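Local coordinates for protein enoyl-CoA hydratase (Mycobacterium smegmatis, PDB 3PE8) that probably catalyses the reversible addition of water to the double bond of 2-enoyl-CoA thioesters, as a zinc-binding member of the enoyl-CoA hydratase/isomerase (crotonase) family, at residues V13-R18 against D52-V57; R20-N25 against R43-A48; D47-D52 against M91-I96; I58-D63 against A98-A103. All blocks are in the same frame, centred on the assembly; numbering follows the deposited sequence.

The four contacts interlock within the N-terminal half of the crotonase fold. All reach the same mixed sheet, in which strands 11-16, 19-24, 56-61 and 95-99 lie side by side in that order. Interactions 1, 2 and 3 cluster at one end, their centres 8 to 10 Å apart. Interactions 2 and 3 share helix 35-50, and interactions 1 and 3 share Asp52. Interaction 4 lies further along strands 56-61 and 95-99, about 18 Å from interaction 1 and 19 Å from interaction 3, centre to centre. Along the chain, interaction 3 crosses both 1 and 4. The contacts thus join the early strands and helix 35-50, which precede the zinc ligands Glu109 and His129 in sequence.

Interaction 1 of 4, residues V13-R18 against D52-V57; sequences VDTTDR and DDVDVV
Arg18 and Asp55 form a salt bridge in which the guanidinium grips the carboxylate side-on. NE of Arg18 donates to OD2 of Asp55 at 2.9 Å, and NH2 of Arg18 bonds to OD1 of Asp55, also at 2.9 Å. Both oxygens lie close to the guanidinium plane. The carboxylate, however, is met from above its own plane, and the two planes are 58° apart. The Arg18 chain bends at chi3 (54°), which places NE beside OD2.

Backbone carbonyls add to the grip. NH2 of Arg18 also donates to O of Asp52 at 2.9 Å, that oxygen lying near the guanidinium plane. O of Asp53 lies over one face of the group, offset toward its rim. A water accepts from NH1 of Arg18 and donates to OD1 of Asp53 and to O of Asp52.

The main chain closes the other end. N of Asp55 donates to O of Arg18 at 2.8 Å in a nearly straight bond (166°). N of Val56 makes a second, weak bond to the same oxygen. Apolar contact is slight: CG2 of Thr15 approaches CG2 of Val54 at 4.2 Å, while the hydroxyl of Thr15 is bonded to Arg20.

Arg18 sits in the turn between strands 11-16 and 19-24 of the crotonase sheet. The segment 52-57 leads from helix 35-50 into strand 56-61. Asp55 OD1 also forms a salt bridge with Arg203 of helix 199-234. One buried carboxylate therefore faces two arginines, which probably favours its charged form, and its charge links the turn to the C-terminal helix.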
loop_
_atom_site.group_PDB
_atom_site.type_symbol
_atom_site.label_atom_id
_atom_site.label_comp_id
_atom_site.label_asym_id
_atom_site.label_seq_id
_atom_site.Cartn_x
_atom_site.Cartn_y
_atom_site.Cartn_z
ATOM N N VAL A 13 -36.234 -6.890 16.946
ATOM C CA VAL A 13 -35.589 -5.599 17.239
ATOM C C VAL A 13 -36.061 -5.115 18.607
ATOM O O VAL A 13 -37.254 -5.045 18.862
ATOM C CB VAL A 13 -35.915 -4.539 16.148
ATOM C CG1 VAL A 13 -35.247 -3.192 16.440
ATOM C CG2 VAL A 13 -35.570 -5.040 14.721
ATOM N N ASP A 14 -35.107 -4.749 19.478
ATOM C CA ASP A 14 -35.391 -4.167 20.781
ATOM C C ASP A 14 -34.493 -2.941 20.942
ATOM O O ASP A 14 -33.327 -2.993 20.543
ATOM C CB ASP A 14 -35.043 -5.143 21.894
ATOM C CG ASP A 14 -35.200 -4.521 23.281
ATOM O OD1 ASP A 14 -34.217 -3.975 23.834
ATOM O OD2 ASP A 14 -36.347 -4.500 23.781
ATOM N N THR A 15 -35.006 -1.887 21.550
ATOM C CA THR A 15 -34.172 -0.717 21.909
ATOM C C THR A 15 -34.398 -0.411 23.379
ATOM O O THR A 15 -35.525 -0.137 23.800
ATOM C CB THR A 15 -34.459 0.516 21.044
ATOM O OG1 THR A 15 -34.420 0.123 19.667
ATOM C CG2 THR A 15 -33.409 1.618 21.304
ATOM N N THR A 16 -33.320 -0.523 24.151
ATOM C CA THR A 16 -33.357 -0.334 25.620
ATOM C C THR A 16 -32.067 0.385 26.020
ATOM O O THR A 16 -30.980 -0.060 25.630
ATOM C CB THR A 16 -33.442 -1.698 26.350
ATOM O OG1 THR A 16 -34.652 -2.380 25.976
ATOM C CG2 THR A 16 -33.437 -1.535 27.884
ATOM N N ASP A 17 -32.192 1.503 26.746
ATOM C CA ASP A 17 -31.029 2.218 27.256
ATOM C C ASP A 17 -30.053 2.597 26.144
ATOM O O ASP A 17 -28.801 2.536 26.298
ATOM C CB ASP A 17 -30.368 1.424 28.389
ATOM C CG ASP A 17 -31.262 1.244 29.586
ATOM O OD1 ASP A 17 -32.311 1.900 29.663
ATOM O OD2 ASP A 17 -30.898 0.403 30.446
ATOM N N ARG A 18 -30.657 2.986 25.013
ATOM C CA ARG A 18 -29.949 3.494 23.831
ATOM C C ARG A 18 -29.163 2.432 23.099
ATOM O O ARG A 18 -28.301 2.738 22.285
ATOM C CB ARG A 18 -29.125 4.749 24.154
ATOM C CG ARG A 18 -29.957 5.863 24.842
ATOM C CD ARG A 18 -29.185 7.183 24.963
ATOM N NE ARG A 18 -28.680 7.606 23.652
ATOM C CZ ARG A 18 -29.393 8.211 22.706
ATOM N NH1 ARG A 18 -30.667 8.561 22.897
ATOM N NH2 ARG A 18 -28.810 8.478 21.543
ATOM N N ASP A 52 -31.503 8.593 15.905
ATOM C CA ASP A 52 -30.893 9.335 16.985
ATOM C C ASP A 52 -31.164 8.758 18.382
ATOM O O ASP A 52 -30.480 9.145 19.325
ATOM C CB ASP A 52 -31.335 10.822 16.950
ATOM C CG ASP A 52 -30.745 11.597 15.769
ATOM O OD1 ASP A 52 -29.858 11.090 15.068
ATOM O OD2 ASP A 52 -31.164 12.762 15.542
ATOM N N ASP A 53 -32.107 7.819 18.506
ATOM C CA ASP A 53 -32.384 7.133 19.770
ATOM C C ASP A 53 -31.393 5.986 20.065
ATOM O O ASP A 53 -31.436 5.413 21.166
ATOM C CB ASP A 53 -33.813 6.588 19.787
ATOM C CG ASP A 53 -34.875 7.704 19.697
ATOM O OD1 ASP A 53 -34.640 8.821 20.200
ATOM O OD2 ASP A 53 -35.941 7.446 19.101
ATOM N N VAL A 54 -30.483 5.708 19.131
ATOM C CA VAL A 54 -29.585 4.542 19.245
ATOM C C VAL A 54 -28.127 4.973 19.287
ATOM O O VAL A 54 -27.668 5.749 18.433
ATOM C CB VAL A 54 -29.785 3.607 18.039
ATOM C CG1 VAL A 54 -28.774 2.422 18.069
ATOM C CG2 VAL A 54 -31.252 3.105 17.991
ATOM N N ASP A 55 -27.402 4.491 20.286
ATOM C CA ASP A 55 -25.948 4.718 20.344
ATOM C C ASP A 55 -25.116 3.503 19.948
ATOM O O ASP A 55 -24.000 3.653 19.454
ATOM C CB ASP A 55 -25.507 5.148 21.742
ATOM C CG ASP A 55 -25.911 6.549 22.089
ATOM O OD1 ASP A 55 -26.183 7.396 21.187
ATOM O OD2 ASP A 55 -25.954 6.799 23.303
ATOM N N VAL A 56 -25.618 2.306 20.252
ATOM C CA VAL A 56 -24.868 1.048 20.140
ATOM C C VAL A 56 -25.810 -0.040 19.635
ATOM O O VAL A 56 -27.019 -0.022 19.948
ATOM C CB VAL A 56 -24.245 0.597 21.518
ATOM C CG1 VAL A 56 -23.522 -0.745 21.427
ATOM C CG2 VAL A 56 -23.286 1.691 22.055
ATOM N N VAL A 57 -25.286 -0.921 18.778
ATOM C CA VAL A 57 -26.021 -2.083 18.276
ATOM C C VAL A 57 -25.412 -3.382 18.839
ATOM O O VAL A 57 -24.164 -3.519 18.876
ATOM C CB VAL A 57 -25.996 -2.145 16.718
ATOM C CG1 VAL A 57 -26.716 -3.392 16.210
ATOM C CG2 VAL A 57 -26.673 -0.890 16.092
HETATM O O HOH W 1 -32.731 10.068 21.526
#

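Interaction 2 of 4, residues R20-N25 against R43-A48; sequences RTLTLN and RALSDA
Strand 19-24 and helix 35-50 pack against each other in a beta-alpha-beta unit completed by strand 56-61, and Leu22 meets Ala44 and Leu45 at this face. Helix 43-48 runs antiparallel to strand 20-24 (179°), with the axes 10.2 Å apart at closest approach.

The apolar part rests on the two methyls of Leu22. CD2 of Leu22 touches CB of Ala44 at 3.9 Å. CD1 of Leu22 meets CD2 of Leu45 at 3.7 Å and also lies near CB of Ala44. CB of Leu45 points away from the strand, but CD2 at the end of its side chain comes back to it. Val57 of strand 56-61 touches both Leu22 and Ala48, so the unit's second strand joins the same packing.

Arg20 reaches the helix from two residues before Leu22. NH1 of Arg20 passes CA of Ala48 at 4.0 Å. The guanidinium is held by partners beyond this pair of segments: NE by Thr15 OG1 and NH2 by a salt bridge to Asp51. NH1 of Arg20 donates to a water at 2.9 Å, and that water donates to O of Ala44 at 2.7 Å.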
loop_
_atom_site.group_PDB
_atom_site.type_symbol
_atom_site.label_atom_id
_atom_site.label_comp_id
_atom_site.label_asym_id
_atom_site.label_seq_id
_atom_site.Cartn_x
_atom_site.Cartn_y
_atom_site.Cartn_z
ATOM N N ARG A 20 -29.637 -0.934 20.646
ATOM C CA ARG A 20 -30.576 -1.661 19.785
ATOM C C ARG A 20 -30.026 -3.058 19.567
ATOM O O ARG A 20 -28.918 -3.214 19.068
ATOM C CB ARG A 20 -30.768 -0.981 18.442
ATOM C CG ARG A 20 -31.775 -1.779 17.576
ATOM C CD ARG A 20 -32.423 -0.961 16.540
ATOM N NE ARG A 20 -33.234 0.097 17.121
ATOM C CZ ARG A 20 -33.713 1.102 16.421
ATOM N NH1 ARG A 20 -33.457 1.176 15.107
ATOM N NH2 ARG A 20 -34.451 2.050 17.018
ATOM N N THR A 21 -30.800 -4.066 19.972
ATOM C CA THR A 21 -30.435 -5.444 19.761
ATOM C C THR A 21 -31.187 -5.970 18.548
ATOM O O THR A 21 -32.433 -5.864 18.474
ATOM C CB THR A 21 -30.755 -6.301 21.005
ATOM O OG1 THR A 21 -30.112 -5.761 22.181
ATOM C CG2 THR A 21 -30.284 -7.765 20.802
ATOM N N LEU A 22 -30.437 -6.539 17.608
ATOM C CA LEU A 22 -30.976 -7.139 16.379
ATOM C C LEU A 22 -30.728 -8.637 16.531
ATOM O O LEU A 22 -29.567 -9.079 16.643
ATOM C CB LEU A 22 -30.217 -6.603 15.165
ATOM C CG LEU A 22 -30.250 -5.080 14.965
ATOM C CD1 LEU A 22 -29.400 -4.688 13.749
ATOM C CD2 LEU A 22 -31.704 -4.570 14.836
ATOM N N THR A 23 -31.815 -9.392 16.609
ATOM C CA THR A 23 -31.733 -10.848 16.830
ATOM C C THR A 23 -32.154 -11.562 15.558
ATOM O O THR A 23 -33.320 -11.498 15.182
ATOM C CB THR A 23 -32.597 -11.287 18.013
ATOM O OG1 THR A 23 -32.205 -10.564 19.211
ATOM C CG2 THR A 23 -32.459 -12.819 18.234
ATOM N N LEU A 24 -31.207 -12.240 14.893
ATOM C CA LEU A 24 -31.505 -13.098 13.746
ATOM C C LEU A 24 -32.510 -14.156 14.207
ATOM O O LEU A 24 -32.286 -14.807 15.210
ATOM C CB LEU A 24 -30.246 -13.785 13.223
ATOM C CG LEU A 24 -29.030 -12.904 12.902
ATOM C CD1 LEU A 24 -27.866 -13.825 12.525
ATOM C CD2 LEU A 24 -29.309 -11.903 11.772
ATOM N N ASN A 25 -33.638 -14.283 13.517
ATOM C CA ASN A 25 -34.758 -15.043 14.050
ATOM C C ASN A 25 -35.352 -16.043 13.038
ATOM O O ASN A 25 -36.560 -16.011 12.724
ATOM C CB ASN A 25 -35.861 -14.101 14.610
ATOM C CG ASN A 25 -36.871 -14.843 15.469
ATOM O OD1 ASN A 25 -36.498 -15.743 16.246
ATOM N ND2 ASN A 25 -38.148 -14.487 15.324
ATOM N N ARG A 43 -30.834 -3.542 6.231
ATOM C CA ARG A 43 -31.654 -2.359 6.418
ATOM C C ARG A 43 -31.729 -1.930 7.893
ATOM O O ARG A 43 -31.667 -0.756 8.201
ATOM C CB ARG A 43 -33.068 -2.570 5.845
ATOM C CG ARG A 43 -33.994 -1.374 6.020
ATOM C CD ARG A 43 -35.300 -1.567 5.241
ATOM N NE ARG A 43 -36.079 -2.661 5.841
ATOM C CZ ARG A 43 -36.323 -3.861 5.303
ATOM N NH1 ARG A 43 -35.872 -4.206 4.087
ATOM N NH2 ARG A 43 -37.043 -4.731 6.001
ATOM N N ALA A 44 -31.849 -2.897 8.793
ATOM C CA ALA A 44 -31.892 -2.604 10.226
ATOM C C ALA A 44 -30.601 -1.944 10.731
ATOM O O ALA A 44 -30.650 -1.039 11.581
ATOM C CB ALA A 44 -32.210 -3.897 11.027
ATOM N N LEU A 45 -29.459 -2.357 10.194
ATOM C CA LEU A 45 -28.183 -1.714 10.525
ATOM C C LEU A 45 -28.175 -0.249 10.103
ATOM O O LEU A 45 -27.804 0.645 10.889
ATOM C CB LEU A 45 -26.986 -2.469 9.919
ATOM C CG LEU A 45 -26.599 -3.801 10.578
ATOM C CD1 LEU A 45 -25.476 -4.470 9.776
ATOM C CD2 LEU A 45 -26.227 -3.636 12.054
ATOM N N SER A 46 -28.620 0.015 8.876
ATOM C CA SER A 46 -28.697 1.362 8.360
ATOM C C SER A 46 -29.676 2.199 9.161
ATOM O O SER A 46 -29.418 3.369 9.494
ATOM C CB SER A 46 -29.143 1.322 6.895
ATOM O OG SER A 46 -28.024 0.961 6.127
ATOM N N ASP A 47 -30.793 1.593 9.518
ATOM C CA ASP A 47 -31.812 2.316 10.280
ATOM C C ASP A 47 -31.259 2.681 11.667
ATOM O O ASP A 47 -31.501 3.792 12.168
ATOM C CB ASP A 47 -33.100 1.488 10.410
ATOM C CG ASP A 47 -33.969 1.492 9.140
ATOM O OD1 ASP A 47 -33.778 2.294 8.207
ATOM O OD2 ASP A 47 -34.904 0.673 9.094
ATOM N N ALA A 48 -30.503 1.755 12.288
ATOM C CA ALA A 48 -29.892 2.006 13.589
ATOM C C ALA A 48 -28.898 3.170 13.491
ATOM O O ALA A 48 -28.867 4.039 14.343
ATOM C CB ALA A 48 -29.206 0.733 14.130
HETATM O O HOH W 2 -32.730 -1.005 13.352
#

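Interaction 3 of 4, residues D47-D52 against M91-I96; sequences DAQNDD and MTKPVI
Gln49 and Thr92 meet side chain to side chain, crossing at about a right angle. CG of Gln49 is anti to its backbone N (chi1 176°), and the chain then bends at chi2 (64°), which swings CD toward the loop before strand 95-99. NE2 of Gln49 donates to OG1 of Thr92 at 3.0 Å in a fairly straight bond (167°), with OG1 near the amide plane.

OE1 of Gln49 takes two backbone N-H groups. N of Lys93 meets OE1 of Gln49 in the plane of the amide, on a lone pair, at 3.2 Å. N of Thr92 comes to OE1 of Gln49 from above that plane at 2.9 Å. Three bonds thus fix the rotation of this terminal amide. CB of Met91 also lies beside OE1 of Gln49, at 3.6 Å.

The contact joins the C-terminal end of helix 35-50 to the loop leading into strand 95-99 of the crotonase sheet. Asp51 is the first residue to leave helical geometry. Lys93 reaches this helix end with its chain extended beyond CG, and NZ donates to two carbonyl oxygens of the last turn. NZ of Lys93 meets O of Ala48 in the carbonyl plane at 2.9 Å; that oxygen also accepts from N of Asp51. NZ of Lys93 meets O of Gln49 steeply, from above the carbonyl plane, at 3.0 Å. O of Val54, just beyond the segment, is a further acceptor. A water accepts from NZ of Lys93 at 2.9 Å and donates to OD1 of Asp52. These four acceptors exceed the three hydrogens of an ammonium, so at least one hydrogen must be shared, and the steep approach to Gln49 suggests the poorer bond. The negative end of the helix dipole probably favours the charged amine.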
loop_
_atom_site.group_PDB
_atom_site.type_symbol
_atom_site.label_atom_id
_atom_site.label_comp_id
_atom_site.label_asym_id
_atom_site.label_seq_id
_atom_site.Cartn_x
_atom_site.Cartn_y
_atom_site.Cartn_z
ATOM N N ASP A 47 -30.793 1.593 9.518
ATOM C CA ASP A 47 -31.812 2.316 10.280
ATOM C C ASP A 47 -31.259 2.681 11.667
ATOM O O ASP A 47 -31.501 3.792 12.168
ATOM C CB ASP A 47 -33.100 1.488 10.410
ATOM C CG ASP A 47 -33.969 1.492 9.140
ATOM O OD1 ASP A 47 -33.778 2.294 8.207
ATOM O OD2 ASP A 47 -34.904 0.673 9.094
ATOM N N ALA A 48 -30.503 1.755 12.288
ATOM C CA ALA A 48 -29.892 2.006 13.589
ATOM C C ALA A 48 -28.898 3.170 13.491
ATOM O O ALA A 48 -28.867 4.039 14.343
ATOM C CB ALA A 48 -29.206 0.733 14.130
ATOM N N GLN A 49 -28.112 3.186 12.424
ATOM C CA GLN A 49 -27.155 4.267 12.213
ATOM C C GLN A 49 -27.847 5.617 12.133
ATOM O O GLN A 49 -27.329 6.631 12.633
ATOM C CB GLN A 49 -26.339 4.007 10.942
ATOM C CG GLN A 49 -25.387 5.122 10.588
ATOM C CD GLN A 49 -24.302 5.327 11.614
ATOM O OE1 GLN A 49 -23.843 4.373 12.240
ATOM N NE2 GLN A 49 -23.826 6.569 11.738
ATOM N N ASN A 50 -29.005 5.643 11.470
ATOM C CA ASN A 50 -29.756 6.879 11.240
ATOM C C ASN A 50 -30.664 7.327 12.397
ATOM O O ASN A 50 -31.162 8.465 12.407
ATOM C CB ASN A 50 -30.593 6.739 9.958
ATOM C CG ASN A 50 -29.738 6.580 8.715
ATOM O OD1 ASN A 50 -28.606 7.057 8.668
ATOM N ND2 ASN A 50 -30.280 5.889 7.697
ATOM N N ASP A 51 -30.850 6.458 13.382
ATOM C CA ASP A 51 -31.812 6.689 14.438
ATOM C C ASP A 51 -31.123 7.353 15.614
ATOM O O ASP A 51 -30.273 6.749 16.270
ATOM C CB ASP A 51 -32.461 5.369 14.878
ATOM C CG ASP A 51 -33.682 5.576 15.768
ATOM O OD1 ASP A 51 -33.753 6.625 16.462
ATOM O OD2 ASP A 51 -34.590 4.698 15.727
ATOM N N ASP A 52 -31.503 8.593 15.905
ATOM C CA ASP A 52 -30.893 9.335 16.985
ATOM C C ASP A 52 -31.164 8.758 18.382
ATOM O O ASP A 52 -30.480 9.145 19.325
ATOM C CB ASP A 52 -31.335 10.822 16.950
ATOM C CG ASP A 52 -30.745 11.597 15.769
ATOM O OD1 ASP A 52 -29.858 11.090 15.068
ATOM O OD2 ASP A 52 -31.164 12.762 15.542
ATOM N N MET A 91 -20.976 2.469 9.047
ATOM C CA MET A 91 -21.581 2.806 10.334
ATOM C C MET A 91 -20.521 3.494 11.179
ATOM O O MET A 91 -19.340 3.147 11.107
ATOM C CB MET A 91 -22.069 1.537 11.030
ATOM C CG MET A 91 -23.252 0.881 10.325
ATOM S SD MET A 91 -23.763 -0.570 11.234
ATOM C CE MET A 91 -24.572 0.193 12.659
ATOM N N THR A 92 -20.946 4.446 12.004
ATOM C CA THR A 92 -20.064 5.051 12.996
ATOM C C THR A 92 -20.467 4.666 14.400
ATOM O O THR A 92 -19.740 4.982 15.341
ATOM C CB THR A 92 -20.036 6.553 12.896
ATOM O OG1 THR A 92 -21.326 7.096 13.223
ATOM C CG2 THR A 92 -19.586 6.990 11.483
ATOM N N LYS A 93 -21.615 4.002 14.557
ATOM C CA LYS A 93 -22.051 3.494 15.870
ATOM C C LYS A 93 -21.510 2.066 16.068
ATOM O O LYS A 93 -21.587 1.247 15.167
ATOM C CB LYS A 93 -23.579 3.508 15.946
ATOM C CG LYS A 93 -24.167 4.919 15.817
ATOM C CD LYS A 93 -25.649 4.953 15.941
ATOM C CE LYS A 93 -26.175 6.339 15.666
ATOM N NZ LYS A 93 -27.662 6.342 15.629
ATOM N N PRO A 94 -21.017 1.750 17.265
ATOM C CA PRO A 94 -20.439 0.454 17.469
ATOM C C PRO A 94 -21.421 -0.706 17.370
ATOM O O PRO A 94 -22.546 -0.600 17.832
ATOM C CB PRO A 94 -19.919 0.513 18.903
ATOM C CG PRO A 94 -19.852 1.910 19.262
ATOM C CD PRO A 94 -20.796 2.647 18.407
ATOM N N VAL A 95 -20.956 -1.810 16.789
ATOM C CA VAL A 95 -21.710 -3.054 16.652
ATOM C C VAL A 95 -20.993 -4.160 17.418
ATOM O O VAL A 95 -19.843 -4.488 17.129
ATOM C CB VAL A 95 -21.869 -3.499 15.183
ATOM C CG1 VAL A 95 -22.657 -4.821 15.099
ATOM C CG2 VAL A 95 -22.621 -2.419 14.382
ATOM N N ILE A 96 -21.669 -4.693 18.419
ATOM C CA ILE A 96 -21.176 -5.764 19.291
ATOM C C ILE A 96 -21.861 -7.043 18.837
ATOM O O ILE A 96 -23.095 -7.094 18.760
ATOM C CB ILE A 96 -21.548 -5.541 20.764
ATOM C CG1 ILE A 96 -20.856 -4.310 21.305
ATOM C CG2 ILE A 96 -21.162 -6.828 21.618
ATOM C CD1 ILE A 96 -21.512 -3.744 22.598
HETATM O O HOH W 3 -28.165 9.038 14.850
#

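Interaction 4 of 4, residues I58-D63 against A98-A103; sequences IVTGAD and AINGAA
The amide of Asn100 has O of Gly61 over one face, 3.3 Å from CG of Asn100. This oxygen is also close to ND2, but the angle is too poor for a hydrogen bond. N of Gly61 stands on the same side of the amide plane and donates to OD1 of Asn100 at 3.1 Å, in a bent bond (137°). At the nitrogen end, ND2 of Asn100 donates to OD1 of Asp63 at 2.9 Å, with that oxygen slightly tilted from the amide plane. Asp63 OD1 uses its anti lone pair, and the carboxylate and amide planes are 32° apart. OD2 of Asp63 is hydrogen-bonded to His180.

These bonds lie where strands 56-61 and 95-99, parallel neighbours in the crotonase sheet, come to their ends. The main chains are still joined before that, N of Ala98 donating to O of Val59 at 2.9 Å. Thr60 then adds a side-chain bond. OG1 of Thr60 is anti to the backbone N (chi1 -163°) and donates to O of Ala98 at 2.7 Å. CB of Ala98 packs against CG2 of Ile58 at 4.1 Å. Leu184 of helix 183-195 touches both Ile58 and Thr60.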
loop_
_atom_site.group_PDB
_atom_site.type_symbol
_atom_site.label_atom_id
_atom_site.label_comp_id
_atom_site.label_asym_id
_atom_site.label_seq_id
_atom_site.Cartn_x
_atom_site.Cartn_y
_atom_site.Cartn_z
ATOM N N ILE A 58 -26.274 -4.314 19.264
ATOM C CA ILE A 58 -25.883 -5.699 19.536
ATOM C C ILE A 58 -26.511 -6.588 18.481
ATOM O O ILE A 58 -27.730 -6.494 18.260
ATOM C CB ILE A 58 -26.335 -6.156 20.965
ATOM C CG1 ILE A 58 -25.674 -5.294 22.042
ATOM C CG2 ILE A 58 -26.056 -7.663 21.191
ATOM C CD1 ILE A 58 -26.235 -5.489 23.444
ATOM N N VAL A 59 -25.715 -7.464 17.880
ATOM C CA VAL A 59 -26.227 -8.452 16.952
ATOM C C VAL A 59 -26.115 -9.821 17.608
ATOM O O VAL A 59 -25.047 -10.170 18.103
ATOM C CB VAL A 59 -25.450 -8.463 15.618
ATOM C CG1 VAL A 59 -25.931 -9.626 14.691
ATOM C CG2 VAL A 59 -25.607 -7.143 14.852
ATOM N N THR A 60 -27.209 -10.604 17.588
ATOM C CA THR A 60 -27.156 -11.942 18.170
ATOM C C THR A 60 -28.091 -12.821 17.384
ATOM O O THR A 60 -28.796 -12.333 16.490
ATOM C CB THR A 60 -27.444 -11.899 19.690
ATOM O OG1 THR A 60 -27.015 -13.125 20.305
ATOM C CG2 THR A 60 -28.924 -11.645 20.027
ATOM N N GLY A 61 -28.109 -14.099 17.718
ATOM C CA GLY A 61 -29.040 -15.040 17.078
ATOM C C GLY A 61 -29.998 -15.678 18.055
ATOM O O GLY A 61 -29.655 -15.911 19.222
ATOM N N ALA A 62 -31.185 -16.024 17.569
ATOM C CA ALA A 62 -32.079 -16.894 18.315
ATOM C C ALA A 62 -31.369 -18.214 18.580
ATOM O O ALA A 62 -30.710 -18.734 17.696
ATOM C CB ALA A 62 -33.378 -17.115 17.528
ATOM N N ASP A 63 -31.459 -18.752 19.789
ATOM C CA ASP A 63 -30.739 -19.985 20.105
ATOM C C ASP A 63 -31.220 -21.183 19.259
ATOM O O ASP A 63 -32.373 -21.210 18.800
ATOM C CB ASP A 63 -30.882 -20.343 21.591
ATOM C CG ASP A 63 -29.839 -19.660 22.492
ATOM O OD1 ASP A 63 -28.788 -19.220 22.028
ATOM O OD2 ASP A 63 -30.080 -19.659 23.737
ATOM N N ALA A 98 -22.822 -10.704 19.803
ATOM C CA ALA A 98 -22.959 -11.607 20.955
ATOM C C ALA A 98 -23.201 -12.980 20.365
ATOM O O ALA A 98 -24.319 -13.323 19.938
ATOM C CB ALA A 98 -24.103 -11.157 21.872
ATOM N N ILE A 99 -22.122 -13.739 20.265
ATOM C CA ILE A 99 -22.162 -15.018 19.522
ATOM C C ILE A 99 -22.631 -16.120 20.450
ATOM O O ILE A 99 -21.883 -16.571 21.341
ATOM C CB ILE A 99 -20.808 -15.346 18.932
ATOM C CG1 ILE A 99 -20.181 -14.139 18.187
ATOM C CG2 ILE A 99 -20.949 -16.559 17.980
ATOM C CD1 ILE A 99 -21.105 -13.538 17.090
ATOM N N ASN A 100 -23.863 -16.579 20.221
ATOM C CA ASN A 100 -24.572 -17.485 21.124
ATOM C C ASN A 100 -24.420 -18.971 20.797
ATOM O O ASN A 100 -24.871 -19.808 21.550
ATOM C CB ASN A 100 -26.060 -17.141 21.142
ATOM C CG ASN A 100 -26.689 -17.216 19.757
ATOM O OD1 ASN A 100 -26.340 -16.417 18.876
ATOM N ND2 ASN A 100 -27.595 -18.177 19.544
ATOM N N GLY A 101 -23.835 -19.287 19.649
ATOM C CA GLY A 101 -23.740 -20.650 19.153
ATOM C C GLY A 101 -22.889 -20.629 17.889
ATOM O O GLY A 101 -22.079 -19.704 17.692
ATOM N N ALA A 102 -23.074 -21.636 17.040
ATOM C CA ALA A 102 -22.260 -21.780 15.841
ATOM C C ALA A 102 -22.417 -20.579 14.910
ATOM O O ALA A 102 -23.527 -20.092 14.669
ATOM C CB ALA A 102 -22.618 -23.088 15.087
ATOM N N ALA A 103 -21.273 -20.130 14.395
ATOM C CA ALA A 103 -21.161 -19.032 13.430
ATOM C C ALA A 103 -20.339 -19.640 12.282
ATOM O O ALA A 103 -19.149 -19.881 12.425
ATOM C CB ALA A 103 -20.433 -17.859 14.046
#